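Local coordinates for protein 2-hydroxyhepta-2,4-diene-1, 7-dioateisomerase (Mycobacterium abscessus, PDB 3R6O) that probably acts as a 2-hydroxyhepta-2,4-diene-1,7-dioate isomerase and binds magnesium, as a member of the FAH family, at residues G104-H116 and T254-V268. Residues are numbered along the deposited sequence; the frame is centred on the assembly and turned at random.
Sequences GQVIALGFNYPTH and TVDMTLGFAEVVETV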
loop_
_atom_site.group_PDB
_atom_site.type_symbol
_atom_site.label_atom_id
_atom_site.label_comp_id
_atom_site.label_asym_id
_atom_site.label_seq_id
_atom_site.Cartn_x
_atom_site.Cartn_y
_atom_site.Cartn_z
ATOM N N GLY A 104 6.173 4.037 -1.048
ATOM C CA GLY A 104 5.344 3.835 0.155
ATOM C C GLY A 104 3.986 3.227 -0.169
ATOM O O GLY A 104 3.440 2.442 0.612
ATOM N N GLN A 105 3.415 3.629 -1.313
ATOM C CA GLN A 105 2.183 3.051 -1.793
ATOM C C GLN A 105 2.120 3.208 -3.287
ATOM O O GLN A 105 2.724 4.141 -3.844
ATOM C CB GLN A 105 0.940 3.668 -1.149
ATOM C CG GLN A 105 0.681 5.134 -1.494
ATOM C CD GLN A 105 -0.314 5.817 -0.583
ATOM O OE1 GLN A 105 -1.325 5.202 -0.173
ATOM N NE2 GLN A 105 -0.061 7.109 -0.281
ATOM N N VAL A 106 1.384 2.294 -3.916
ATOM C CA VAL A 106 1.195 2.331 -5.358
ATOM C C VAL A 106 -0.284 2.374 -5.688
ATOM O O VAL A 106 -1.023 1.417 -5.421
ATOM C CB VAL A 106 1.851 1.130 -6.028
ATOM C CG1 VAL A 106 1.706 1.229 -7.582
ATOM C CG2 VAL A 106 3.344 1.057 -5.546
ATOM N N ILE A 107 -0.696 3.530 -6.186
ATOM C CA ILE A 107 -2.072 3.794 -6.560
ATOM C C ILE A 107 -2.201 3.574 -8.055
ATOM O O ILE A 107 -1.318 3.966 -8.817
ATOM C CB ILE A 107 -2.477 5.245 -6.250
ATOM C CG1 ILE A 107 -2.229 5.580 -4.780
ATOM C CG2 ILE A 107 -3.980 5.499 -6.655
ATOM C CD1 ILE A 107 -2.755 4.617 -3.837
ATOM N N ALA A 108 -3.275 2.926 -8.480
ATOM C CA ALA A 108 -3.568 2.740 -9.916
ATOM C C ALA A 108 -4.997 3.181 -10.212
ATOM O O ALA A 108 -5.946 2.829 -9.457
ATOM C CB ALA A 108 -3.388 1.233 -10.344
ATOM N N LEU A 109 -5.170 3.885 -11.328
ATOM C CA LEU A 109 -6.488 4.327 -11.743
ATOM C C LEU A 109 -7.085 3.406 -12.809
ATOM O O LEU A 109 -6.444 3.110 -13.827
ATOM C CB LEU A 109 -6.402 5.758 -12.248
ATOM C CG LEU A 109 -6.913 6.866 -11.377
ATOM C CD1 LEU A 109 -6.114 6.964 -10.039
ATOM C CD2 LEU A 109 -6.852 8.180 -12.282
ATOM N N GLY A 110 -8.307 2.950 -12.554
ATOM C CA GLY A 110 -9.145 2.331 -13.575
ATOM C C GLY A 110 -10.057 3.317 -14.252
ATOM O O GLY A 110 -10.458 4.310 -13.658
ATOM N N PHE A 111 -10.387 3.032 -15.518
ATOM C CA PHE A 111 -11.342 3.804 -16.272
ATOM C C PHE A 111 -10.977 5.278 -16.411
ATOM O O PHE A 111 -11.861 6.143 -16.322
ATOM C CB PHE A 111 -12.730 3.659 -15.639
ATOM C CG PHE A 111 -13.071 2.224 -15.294
ATOM C CD1 PHE A 111 -13.079 1.258 -16.286
ATOM C CD2 PHE A 111 -13.360 1.854 -13.981
ATOM C CE1 PHE A 111 -13.375 -0.076 -15.994
ATOM C CE2 PHE A 111 -13.669 0.539 -13.664
ATOM C CZ PHE A 111 -13.674 -0.437 -14.666
ATOM N N ASN A 112 -9.711 5.566 -16.679
ATOM C CA ASN A 112 -9.311 6.947 -16.905
ATOM C C ASN A 112 -9.045 7.276 -18.379
ATOM O O ASN A 112 -8.494 8.327 -18.697
ATOM C CB ASN A 112 -8.137 7.341 -16.037
ATOM C CG ASN A 112 -7.970 8.871 -15.971
ATOM O OD1 ASN A 112 -8.961 9.607 -15.975
ATOM N ND2 ASN A 112 -6.726 9.336 -15.940
ATOM N N TYR A 113 -9.417 6.348 -19.250
ATOM C CA TYR A 113 -9.419 6.561 -20.676
ATOM C C TYR A 113 -10.805 6.102 -21.154
ATOM O O TYR A 113 -11.385 5.188 -20.573
ATOM C CB TYR A 113 -8.327 5.737 -21.353
ATOM C CG TYR A 113 -6.934 6.304 -21.240
ATOM C CD1 TYR A 113 -6.347 7.040 -22.286
ATOM C CD2 TYR A 113 -6.210 6.150 -20.077
ATOM C CE1 TYR A 113 -5.021 7.585 -22.143
ATOM C CE2 TYR A 113 -4.906 6.685 -19.932
ATOM C CZ TYR A 113 -4.330 7.397 -20.965
ATOM O OH TYR A 113 -3.021 7.914 -20.792
ATOM N N PRO A 114 -11.323 6.711 -22.208
ATOM C CA PRO A 114 -12.611 6.283 -22.808
ATOM C C PRO A 114 -12.636 4.906 -23.475
ATOM O O PRO A 114 -13.665 4.220 -23.452
ATOM C CB PRO A 114 -12.874 7.349 -23.863
ATOM C CG PRO A 114 -11.630 8.134 -24.010
ATOM C CD PRO A 114 -10.824 7.977 -22.788
ATOM N N THR A 115 -11.520 4.505 -24.073
ATOM C CA THR A 115 -11.433 3.227 -24.792
ATOM C C THR A 115 -11.140 2.083 -23.840
ATOM O O THR A 115 -11.150 0.915 -24.241
ATOM C CB THR A 115 -10.368 3.292 -25.918
ATOM O OG1 THR A 115 -9.092 3.662 -25.360
ATOM C CG2 THR A 115 -10.807 4.315 -26.959
ATOM N N HIS A 116 -10.844 2.431 -22.582
ATOM C CA HIS A 116 -10.826 1.474 -21.489
ATOM C C HIS A 116 -11.821 1.891 -20.390
ATOM O O HIS A 116 -13.050 1.859 -20.619
ATOM C CB HIS A 116 -9.429 1.341 -20.909
ATOM C CG HIS A 116 -9.268 0.127 -20.056
ATOM N ND1 HIS A 116 -8.363 -0.871 -20.337
ATOM C CD2 HIS A 116 -9.956 -0.286 -18.964
ATOM C CE1 HIS A 116 -8.464 -1.820 -19.419
ATOM N NE2 HIS A 116 -9.430 -1.496 -18.585
ATOM N N THR A 254 -1.666 10.868 -23.596
ATOM C CA THR A 254 -2.225 11.382 -22.354
ATOM C C THR A 254 -3.321 12.464 -22.559
ATOM O O THR A 254 -4.069 12.776 -21.629
ATOM C CB THR A 254 -1.100 11.852 -21.406
ATOM O OG1 THR A 254 -0.339 12.889 -22.032
ATOM C CG2 THR A 254 -0.189 10.618 -21.050
ATOM N N VAL A 255 -3.494 12.964 -23.783
ATOM C CA VAL A 255 -4.562 13.920 -24.064
ATOM C C VAL A 255 -5.936 13.271 -23.984
ATOM O O VAL A 255 -6.946 13.966 -23.915
ATOM C CB VAL A 255 -4.434 14.595 -25.462
ATOM C CG1 VAL A 255 -3.138 15.381 -25.551
ATOM C CG2 VAL A 255 -4.555 13.577 -26.586
ATOM N N ASP A 256 -5.975 11.943 -24.007
ATOM C CA ASP A 256 -7.249 11.233 -23.942
ATOM C C ASP A 256 -7.643 10.864 -22.526
ATOM O O ASP A 256 -8.685 10.226 -22.297
ATOM C CB ASP A 256 -7.210 10.002 -24.844
ATOM C CG ASP A 256 -7.186 10.385 -26.313
ATOM O OD1 ASP A 256 -8.071 11.197 -26.703
ATOM O OD2 ASP A 256 -6.305 9.898 -27.070
ATOM N N MET A 257 -6.820 11.264 -21.560
ATOM C CA MET A 257 -7.177 11.018 -20.176
ATOM C C MET A 257 -8.441 11.803 -19.814
ATOM O O MET A 257 -8.575 12.992 -20.063
ATOM C CB MET A 257 -6.031 11.364 -19.253
ATOM C CG MET A 257 -4.794 10.495 -19.423
ATOM S SD MET A 257 -3.333 11.340 -18.746
ATOM C CE MET A 257 -3.531 11.012 -17.022
ATOM N N THR A 258 -9.386 11.092 -19.227
ATOM C CA THR A 258 -10.596 11.707 -18.698
ATOM C C THR A 258 -10.170 12.695 -17.609
ATOM O O THR A 258 -10.562 13.855 -17.604
ATOM C CB THR A 258 -11.465 10.624 -18.070
ATOM O OG1 THR A 258 -11.843 9.683 -19.072
ATOM C CG2 THR A 258 -12.676 11.216 -17.386
ATOM N N LEU A 259 -9.333 12.224 -16.700
ATOM C CA LEU A 259 -8.687 13.106 -15.755
ATOM C C LEU A 259 -7.224 13.280 -16.137
ATOM O O LEU A 259 -6.438 12.322 -16.058
ATOM C CB LEU A 259 -8.780 12.502 -14.370
ATOM C CG LEU A 259 -10.175 12.374 -13.774
ATOM C CD1 LEU A 259 -10.009 11.908 -12.319
ATOM C CD2 LEU A 259 -10.909 13.716 -13.828
ATOM N N GLY A 260 -6.837 14.504 -16.485
ATOM C CA GLY A 260 -5.419 14.814 -16.737
ATOM C C GLY A 260 -4.545 14.669 -15.506
ATOM O O GLY A 260 -5.055 14.553 -14.367
ATOM N N PHE A 261 -3.228 14.686 -15.719
ATOM C CA PHE A 261 -2.242 14.535 -14.606
ATOM C C PHE A 261 -2.543 15.376 -13.354
ATOM O O PHE A 261 -2.527 14.864 -12.215
ATOM C CB PHE A 261 -0.812 14.850 -15.074
ATOM C CG PHE A 261 -0.213 13.807 -15.971
ATOM C CD1 PHE A 261 0.056 12.499 -15.486
ATOM C CD2 PHE A 261 0.096 14.104 -17.285
ATOM C CE1 PHE A 261 0.616 11.542 -16.329
ATOM C CE2 PHE A 261 0.663 13.158 -18.128
ATOM C CZ PHE A 261 0.925 11.871 -17.655
ATOM N N ALA A 262 -2.842 16.653 -13.553
ATOM C CA ALA A 262 -3.109 17.530 -12.426
ATOM C C ALA A 262 -4.375 17.102 -11.682
ATOM O O ALA A 262 -4.392 17.023 -10.464
ATOM C CB ALA A 262 -3.159 19.034 -12.900
ATOM N N GLU A 263 -5.413 16.762 -12.427
ATOM C CA GLU A 263 -6.677 16.330 -11.849
ATOM C C GLU A 263 -6.591 14.968 -11.175
ATOM O O GLU A 263 -7.310 14.715 -10.204
ATOM C CB GLU A 263 -7.749 16.275 -12.932
ATOM C CG GLU A 263 -8.143 17.574 -13.513
ATOM C CD GLU A 263 -9.055 17.388 -14.731
ATOM O OE1 GLU A 263 -8.573 16.962 -15.831
ATOM O OE2 GLU A 263 -10.266 17.671 -14.566
ATOM N N VAL A 264 -5.749 14.093 -11.716
ATOM C CA VAL A 264 -5.378 12.811 -11.066
ATOM C C VAL A 264 -4.808 13.056 -9.663
ATOM O O VAL A 264 -5.321 12.524 -8.678
ATOM C CB VAL A 264 -4.423 11.992 -11.946
ATOM C CG1 VAL A 264 -3.801 10.795 -11.180
ATOM C CG2 VAL A 264 -5.189 11.430 -13.177
ATOM N N VAL A 265 -3.816 13.944 -9.568
ATOM C CA VAL A 265 -3.195 14.243 -8.284
ATOM C C VAL A 265 -4.202 14.855 -7.298
ATOM O O VAL A 265 -4.240 14.476 -6.109
ATOM C CB VAL A 265 -1.979 15.153 -8.454
ATOM C CG1 VAL A 265 -1.478 15.645 -7.093
ATOM C CG2 VAL A 265 -0.871 14.417 -9.228
ATOM N N GLU A 266 -4.998 15.802 -7.802
ATOM C CA GLU A 266 -6.101 16.383 -7.058
ATOM C C GLU A 266 -7.103 15.348 -6.559
ATOM O O GLU A 266 -7.439 15.344 -5.367
ATOM C CB GLU A 266 -6.827 17.421 -7.918
ATOM C CG GLU A 266 -7.992 18.114 -7.245
ATOM C CD GLU A 266 -8.710 19.075 -8.172
ATOM O OE1 GLU A 266 -8.974 18.715 -9.326
ATOM O OE2 GLU A 266 -8.943 20.214 -7.763
ATOM N N THR A 267 -7.623 14.503 -7.455
ATOM C CA THR A 267 -8.658 13.540 -7.072
ATOM C C THR A 267 -8.113 12.456 -6.150
ATOM O O THR A 267 -8.772 12.098 -5.161
ATOM C CB THR A 267 -9.353 12.840 -8.297
ATOM O OG1 THR A 267 -9.916 13.821 -9.147
ATOM C CG2 THR A 267 -10.487 11.956 -7.841
ATOM N N VAL A 268 -6.923 11.925 -6.441
ATOM C CA VAL A 268 -6.340 10.902 -5.563
ATOM C C VAL A 268 -6.050 11.488 -4.179
ATOM O O VAL A 268 -6.440 10.911 -3.154
ATOM C CB VAL A 268 -5.074 10.282 -6.155
ATOM C CG1 VAL A 268 -4.333 9.427 -5.081
ATOM C CG2 VAL A 268 -5.432 9.467 -7.410
HETATM O O HOH W 1 -13.069 7.661 -17.968
#
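Asn-112 docks on the chain just ahead of helix 261-268 through three hydrogen bonds, two of them made by its side-chain amide to a single residue. OD1 of Asn-112 takes the N-H of Leu-259 at 2.7 Å, with the donor slightly tilted from the carbonyl plane, while ND2 donates a hydrogen bond to Leu-259 O at 3.0 Å. This second bond is nearly straight (172° at the hydrogen) and lies in both the amide plane and the acceptor's carbonyl plane, on a lone pair. Having CG anti to the backbone N (chi1 -164°) carries the amide across to Leu-259, so both its oxygen and its nitrogen are used and its rotation is fixed; ND2 also reaches Thr-282 O. The third bond runs from backbone to backbone, Thr-258 N to Asn-112 O, and the same oxygen receives a CA-H...O contact from Met-257. A water links Phe-111 O to Thr-258 OG1.

Apolar contacts continue on both sides of this polar grip. The Tyr-113 ring lies obliquely against Met-257, whose CG comes to 3.5 Å from CZ of the ring. Along strand 106-110 the alternate residues Ile-107 and Leu-109 face the helix: the two methyls of Leu-109 divide between helix turns, CD1 meeting Val-268 CG2 at 3.7 Å and CD2 meeting Val-264 CG2 at 3.8 Å. Ile-107 meets Val-268 more loosely.

The axes of strand 106-110 and helix 261-268 come within 11.1 Å and run at 115° to each other, so the helix packs crosswise over a sheet strand, within the C-terminal FAA hydrolase region. Leu-109 lies about 6 Å, side chain to ion, from the bound magnesium, which places the end of strand 106-110 that carries Leu-109, rather than the helix as a whole, close to the metal site of Glu-160 and Asp-189.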